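Long-range contacts in putative acetyltransferase Ta0821 (Thermoplasma acidophilum DSM 1728, PDB 3C26), which probably transfers acyl groups, most likely acetyl from acetyl-CoA, to an acceptor, as GNAT-type acetyltransferases do: residues A[168-172]-A[219-223]; A[143-147]-A[175-181]. One frame throughout, in Å; residues are numbered along the deposited sequence.

Contact 1 of 2, residues A[168-172]-A[219-223]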
loop_
_atom_site.group_PDB
_atom_site.type_symbol
_atom_site.label_atom_id
_atom_site.label_comp_id
_atom_site.label_asym_id
_atom_site.label_seq_id
_atom_site.Cartn_x
_atom_site.Cartn_y
_atom_site.Cartn_z
ATOM N N TYR A 168 30.828 -12.089 -9.568
ATOM C CA TYR A 168 29.901 -12.173 -8.454
ATOM C C TYR A 168 30.430 -13.153 -7.426
ATOM O O TYR A 168 30.457 -14.379 -7.638
ATOM C CB TYR A 168 28.541 -12.655 -8.894
ATOM C CG TYR A 168 27.543 -12.766 -7.778
ATOM C CD1 TYR A 168 27.318 -11.708 -6.928
ATOM C CD2 TYR A 168 26.785 -13.917 -7.607
ATOM C CE1 TYR A 168 26.403 -11.792 -5.948
ATOM C CE2 TYR A 168 25.820 -13.996 -6.628
ATOM C CZ TYR A 168 25.661 -12.946 -5.775
ATOM O OH TYR A 168 24.702 -12.986 -4.767
ATOM N N ALA A 169 30.821 -12.571 -6.310
ATOM C CA ALA A 169 31.425 -13.299 -5.190
ATOM C C ALA A 169 30.373 -13.603 -4.141
ATOM O O ALA A 169 30.629 -14.234 -3.134
ATOM C CB ALA A 169 32.596 -12.465 -4.591
ATOM N N GLY A 170 29.180 -13.131 -4.412
ATOM C CA GLY A 170 28.029 -13.300 -3.542
ATOM C C GLY A 170 27.521 -14.735 -3.515
ATOM O O GLY A 170 27.986 -15.604 -4.266
ATOM N N ARG A 171 26.478 -14.906 -2.714
ATOM C CA ARG A 171 25.999 -16.197 -2.283
ATOM C C ARG A 171 24.636 -16.581 -2.766
ATOM O O ARG A 171 24.133 -17.666 -2.434
ATOM C CB ARG A 171 25.989 -16.194 -0.741
ATOM C CG ARG A 171 27.355 -16.338 -0.085
ATOM C CD ARG A 171 27.649 -17.784 0.267
ATOM N NE ARG A 171 27.717 -18.638 -0.924
ATOM C CZ ARG A 171 28.671 -18.559 -1.847
ATOM N NH1 ARG A 171 29.620 -17.648 -1.756
ATOM N NH2 ARG A 171 28.672 -19.372 -2.874
ATOM N N TRP A 172 24.012 -15.679 -3.513
ATOM C CA TRP A 172 22.727 -15.983 -4.113
ATOM C C TRP A 172 22.941 -16.590 -5.494
ATOM O O TRP A 172 23.926 -16.276 -6.176
ATOM C CB TRP A 172 21.889 -14.737 -4.256
ATOM C CG TRP A 172 21.523 -14.247 -2.966
ATOM C CD1 TRP A 172 22.160 -13.284 -2.237
ATOM C CD2 TRP A 172 20.501 -14.761 -2.155
ATOM N NE1 TRP A 172 21.550 -13.143 -1.039
ATOM C CE2 TRP A 172 20.514 -14.039 -0.968
ATOM C CE3 TRP A 172 19.528 -15.748 -2.334
ATOM C CZ2 TRP A 172 19.607 -14.277 0.049
ATOM C CZ3 TRP A 172 18.618 -15.951 -1.332
ATOM C CH2 TRP A 172 18.683 -15.247 -0.153
ATOM N N VAL A 219 17.454 -5.244 -6.805
ATOM C CA VAL A 219 18.637 -5.478 -5.984
ATOM C C VAL A 219 18.589 -6.888 -5.478
ATOM O O VAL A 219 17.911 -7.206 -4.508
ATOM C CB VAL A 219 18.733 -4.490 -4.850
ATOM C CG1 VAL A 219 20.084 -4.649 -4.070
ATOM C CG2 VAL A 219 18.610 -3.103 -5.427
ATOM N N ASN A 220 19.338 -7.722 -6.178
ATOM C CA ASN A 220 19.454 -9.164 -5.890
ATOM C C ASN A 220 20.459 -9.508 -4.795
ATOM O O ASN A 220 20.374 -10.554 -4.154
ATOM C CB ASN A 220 19.819 -9.907 -7.169
ATOM C CG ASN A 220 18.663 -9.939 -8.178
ATOM O OD1 ASN A 220 17.588 -10.425 -7.855
ATOM N ND2 ASN A 220 18.883 -9.410 -9.383
ATOM N N ASP A 221 21.433 -8.625 -4.641
ATOM C CA ASP A 221 22.489 -8.746 -3.639
ATOM C C ASP A 221 23.263 -7.443 -3.511
ATOM O O ASP A 221 23.401 -6.652 -4.451
ATOM C CB ASP A 221 23.466 -9.905 -3.934
ATOM C CG ASP A 221 24.208 -10.394 -2.655
ATOM O OD1 ASP A 221 24.055 -9.745 -1.571
ATOM O OD2 ASP A 221 24.883 -11.447 -2.748
ATOM N N SER A 222 23.722 -7.211 -2.298
ATOM C CA SER A 222 24.547 -6.036 -2.006
ATOM C C SER A 222 25.172 -6.157 -0.629
ATOM O O SER A 222 24.530 -6.676 0.269
ATOM C CB SER A 222 23.732 -4.742 -2.062
ATOM O OG SER A 222 24.575 -3.671 -1.663
ATOM N N ASP A 223 26.404 -5.692 -0.462
ATOM C CA ASP A 223 26.998 -5.717 0.867
ATOM C C ASP A 223 26.501 -4.529 1.641
ATOM O O ASP A 223 26.612 -4.506 2.847
ATOM C CB ASP A 223 28.538 -5.731 0.836
HETATM O O HOH W 1 26.074 -12.773 -0.794
#

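Contact 2 of 2, residues A[143-147]-A[175-181]. With EDO (1,2-ethanediol), chain F.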
loop_
_atom_site.group_PDB
_atom_site.type_symbol
_atom_site.label_atom_id
_atom_site.label_comp_id
_atom_site.label_asym_id
_atom_site.label_seq_id
_atom_site.Cartn_x
_atom_site.Cartn_y
_atom_site.Cartn_z
ATOM N N VAL A 143 8.432 -18.458 -2.829
ATOM C CA VAL A 143 9.841 -18.827 -2.651
ATOM C C VAL A 143 10.738 -17.620 -2.397
ATOM O O VAL A 143 11.867 -17.743 -1.902
ATOM C CB VAL A 143 10.391 -19.647 -3.892
ATOM C CG1 VAL A 143 9.636 -20.967 -4.072
ATOM C CG2 VAL A 143 10.326 -18.821 -5.198
ATOM N N GLU A 144 10.262 -16.446 -2.772
ATOM C CA GLU A 144 11.039 -15.236 -2.525
ATOM C C GLU A 144 10.169 -13.981 -2.470
ATOM O O GLU A 144 9.008 -13.978 -2.895
ATOM C CB GLU A 144 12.196 -15.130 -3.556
ATOM C CG GLU A 144 13.304 -14.026 -3.319
ATOM C CD GLU A 144 13.953 -14.014 -1.942
ATOM O OE1 GLU A 144 13.389 -13.465 -0.956
ATOM O OE2 GLU A 144 15.048 -14.600 -1.821
ATOM N N GLU A 145 10.756 -12.895 -1.978
ATOM C CA GLU A 145 10.007 -11.647 -1.892
ATOM C C GLU A 145 10.929 -10.442 -2.007
ATOM O O GLU A 145 12.030 -10.440 -1.443
ATOM C CB GLU A 145 9.226 -11.675 -0.556
ATOM C CG GLU A 145 8.933 -10.391 0.072
ATOM C CD GLU A 145 7.898 -10.521 1.173
ATOM O OE1 GLU A 145 8.127 -11.225 2.188
ATOM O OE2 GLU A 145 6.845 -9.921 1.015
ATOM N N TYR A 146 10.470 -9.436 -2.762
ATOM C CA TYR A 146 11.212 -8.183 -3.025
ATOM C C TYR A 146 10.420 -6.945 -2.618
ATOM O O TYR A 146 9.653 -6.399 -3.423
ATOM C CB TYR A 146 11.593 -8.020 -4.517
ATOM C CG TYR A 146 12.686 -8.939 -4.973
ATOM C CD1 TYR A 146 12.478 -10.313 -5.038
ATOM C CD2 TYR A 146 13.932 -8.451 -5.339
ATOM C CE1 TYR A 146 13.496 -11.184 -5.429
ATOM C CE2 TYR A 146 14.962 -9.313 -5.747
ATOM C CZ TYR A 146 14.730 -10.671 -5.788
ATOM O OH TYR A 146 15.719 -11.508 -6.197
ATOM N N PRO A 147 10.604 -6.480 -1.370
ATOM C CA PRO A 147 9.980 -5.241 -0.946
ATOM C C PRO A 147 10.283 -4.117 -1.927
ATOM O O PRO A 147 11.357 -4.071 -2.504
ATOM C CB PRO A 147 10.632 -4.966 0.408
ATOM C CG PRO A 147 11.036 -6.200 0.900
ATOM C CD PRO A 147 11.351 -7.105 -0.269
ATOM N N PHE A 175 17.995 -15.129 -9.061
ATOM C CA PHE A 175 17.914 -13.693 -9.255
ATOM C C PHE A 175 16.751 -13.273 -10.114
ATOM O O PHE A 175 16.279 -14.010 -10.945
ATOM C CB PHE A 175 19.121 -13.179 -10.084
ATOM C CG PHE A 175 20.426 -13.823 -9.772
ATOM C CD1 PHE A 175 20.810 -14.988 -10.422
ATOM C CD2 PHE A 175 21.318 -13.206 -8.896
ATOM C CE1 PHE A 175 22.002 -15.564 -10.154
ATOM C CE2 PHE A 175 22.539 -13.787 -8.620
ATOM C CZ PHE A 175 22.880 -14.967 -9.249
ATOM N N PHE A 176 16.332 -12.037 -9.901
ATOM C CA PHE A 176 15.346 -11.376 -10.751
ATOM C C PHE A 176 16.130 -10.708 -11.836
ATOM O O PHE A 176 16.968 -9.858 -11.563
ATOM C CB PHE A 176 14.497 -10.337 -10.014
ATOM C CG PHE A 176 13.047 -10.682 -9.939
ATOM C CD1 PHE A 176 12.352 -11.063 -11.071
ATOM C CD2 PHE A 176 12.354 -10.558 -8.759
ATOM C CE1 PHE A 176 10.999 -11.356 -11.041
ATOM C CE2 PHE A 176 10.994 -10.855 -8.714
ATOM C CZ PHE A 176 10.323 -11.247 -9.883
ATOM N N ILE A 177 15.921 -11.156 -13.063
ATOM C CA ILE A 177 16.514 -10.515 -14.193
ATOM C C ILE A 177 15.440 -10.271 -15.255
ATOM O O ILE A 177 14.745 -11.194 -15.685
ATOM C CB ILE A 177 17.637 -11.329 -14.763
ATOM C CG1 ILE A 177 18.738 -11.519 -13.700
ATOM C CG2 ILE A 177 18.253 -10.647 -15.972
ATOM C CD1 ILE A 177 19.990 -12.141 -14.266
ATOM N N ASP A 178 15.314 -9.027 -15.674
ATOM C CA ASP A 178 14.287 -8.684 -16.683
ATOM C C ASP A 178 12.956 -9.356 -16.371
ATOM O O ASP A 178 12.365 -10.040 -17.206
ATOM C CB ASP A 178 14.748 -9.079 -18.080
ATOM C CG ASP A 178 13.771 -8.643 -19.190
ATOM O OD1 ASP A 178 13.099 -7.635 -19.041
ATOM O OD2 ASP A 178 13.711 -9.307 -20.240
ATOM N N TRP A 179 12.526 -9.192 -15.124
ATOM C CA TRP A 179 11.213 -9.664 -14.606
ATOM C C TRP A 179 10.978 -11.170 -14.603
ATOM O O TRP A 179 9.840 -11.652 -14.537
ATOM C CB TRP A 179 10.040 -8.961 -15.307
ATOM C CG TRP A 179 9.999 -7.505 -15.051
ATOM C CD1 TRP A 179 10.669 -6.536 -15.768
ATOM C CD2 TRP A 179 9.309 -6.809 -13.997
ATOM N NE1 TRP A 179 10.437 -5.321 -15.218
ATOM C CE2 TRP A 179 9.584 -5.441 -14.158
ATOM C CE3 TRP A 179 8.501 -7.212 -12.931
ATOM C CZ2 TRP A 179 9.078 -4.460 -13.301
ATOM C CZ3 TRP A 179 7.985 -6.226 -12.088
ATOM C CH2 TRP A 179 8.294 -4.876 -12.277
ATOM N N LYS A 180 12.086 -11.877 -14.679
ATOM C CA LYS A 180 12.139 -13.318 -14.638
ATOM C C LYS A 180 13.015 -13.718 -13.444
ATOM O O LYS A 180 14.105 -13.212 -13.269
ATOM C CB LYS A 180 12.710 -13.850 -15.966
ATOM C CG LYS A 180 11.866 -13.542 -17.191
ATOM C CD LYS A 180 12.596 -13.815 -18.520
ATOM C CE LYS A 180 13.399 -12.619 -18.957
ATOM N NZ LYS A 180 14.260 -12.801 -20.222
ATOM N N TYR A 181 12.496 -14.609 -12.604
ATOM C CA TYR A 181 13.267 -15.154 -11.492
ATOM C C TYR A 181 13.913 -16.471 -11.958
ATOM O O TYR A 181 13.250 -17.486 -12.175
ATOM C CB TYR A 181 12.390 -15.353 -10.232
ATOM C CG TYR A 181 13.194 -15.516 -8.956
ATOM C CD1 TYR A 181 13.817 -14.405 -8.352
ATOM C CD2 TYR A 181 13.320 -16.750 -8.336
ATOM C CE1 TYR A 181 14.521 -14.524 -7.189
ATOM C CE2 TYR A 181 14.059 -16.868 -7.189
ATOM C CZ TYR A 181 14.668 -15.767 -6.624
ATOM O OH TYR A 181 15.389 -15.927 -5.460
HETATM C C1 EDO F . 7.501 -6.547 3.499
HETATM O O1 EDO F . 8.028 -7.721 2.847
HETATM C C2 EDO F . 6.563 -5.733 2.600
HETATM O O2 EDO F . 5.201 -6.154 2.763
#

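Contact 1 of 2, residues A[168-172]-A[219-223]
A polar side-chain contact joins the last residue of strand 164-168 and the loop after it to N220 and D221 at strand 214-221, near the edge of the large mixed sheet and well away from the centre of the chain. Its focus is the carboxylate of D221, whose CA-to-CB bond points toward the loop. The phenol of Y168 donates a hydrogen bond to it, OH of Y168 lying 2.5 Å from OD2 of D221, and the same hydroxyl accepts the backbone amide of W172 (N to Y168 OH, 3.0 Å). The tyrosine oxygen thus links the loop back to its preceding strand and to D221. A water extends the network, accepting from N of R171 (2.9 Å) and donating to OD2 of D221 (2.6 Å). G170 leaves room for the carboxylate: its CA is 3.7 Å from D221 OD2, and a CB here would clash with that oxygen and with the Y168 ring. W172 packs against the strand, its CD1 3.3 Å from D221 OD2 at the ring edge, while O of N220 lies over one face. R244 donates to that carbonyl and makes a cation-pi contact with W172. N220 and D221 form a classic beta bulge opposite F205 of strand 204-211, whose ring meets Y168 edge-to-face, so Y168 and the loop after it lie beside strands 214-221 and 204-211, antiparallel neighbours in the sheet.

Contact 2 of 2, residues A[143-147]-A[175-181]
Aromatic packing dominates this buried contact, in which the hairpin of strands 174-177 and 180-183 lies against strand 141-153 without any hydrogen bond between the two segments. The rings of Y146 and F176 form a T-shaped pair, the edge of F176 directed at the face of Y146, with centroids 5.1 Å apart and planes at 70°; CE1 of Y146 comes within 3.6 Å of F176 CD2. Y181 meets the Y146 ring near its plane, CE1 to CE1 of the two tyrosines at 3.9 Å and Y146 OH to Y181 CE1 at 3.4 Å. The aliphatic part of E144 adds to the packing, its CG 3.5 Å from Y181 OH.

Polar ends are satisfied by other partners. Y146 OH is hydrogen-bonded to N220, whereas R244 forms a salt bridge with E144 and a hydrogen bond with Y181 OH. N of E145 donates to OE1 of E144 (2.9 Å). E145 points away from the hairpin; its OE2 is hydrogen-bonded to OG of S258 and weakly bonded to O1 of a 1,2-ethanediol (3.1 Å), probably from the crystallisation liquor.

The hairpin turns through a type I' bend from I177 to K180, D178 and W179 both having positive phi, and is closed by I177 N to K180 O (2.8 Å) and K180 N to I177 O (2.9 Å). Such a turn is characteristic of two-residue beta hairpins; this one, its far ends joined by the C174-C183 disulfide, packs F176 and Y181 onto Y146 of a central strand of the mixed sheet.

How the contacts relate
Contact 2 is buried, four of its five touching residues being so, near the centre of the chain, whereas contact 1, about 13 Å away between centres, is only partly buried and takes in water. Their chemistry differs: ring packing dominates contact 2, hydrogen bonds to the carboxylate of D221 dominate contact 1. Both reach the same large sheet, and their segments alternate along the chain. N220 connects them directly, its OD1 lying 2.7 Å from OH of Y146 and 2.9 Å from N of F176, both probable hydrogen bonds. R244 is a second shared partner, reaching W172 and N220 in contact 1 and E144 and Y181 in contact 2.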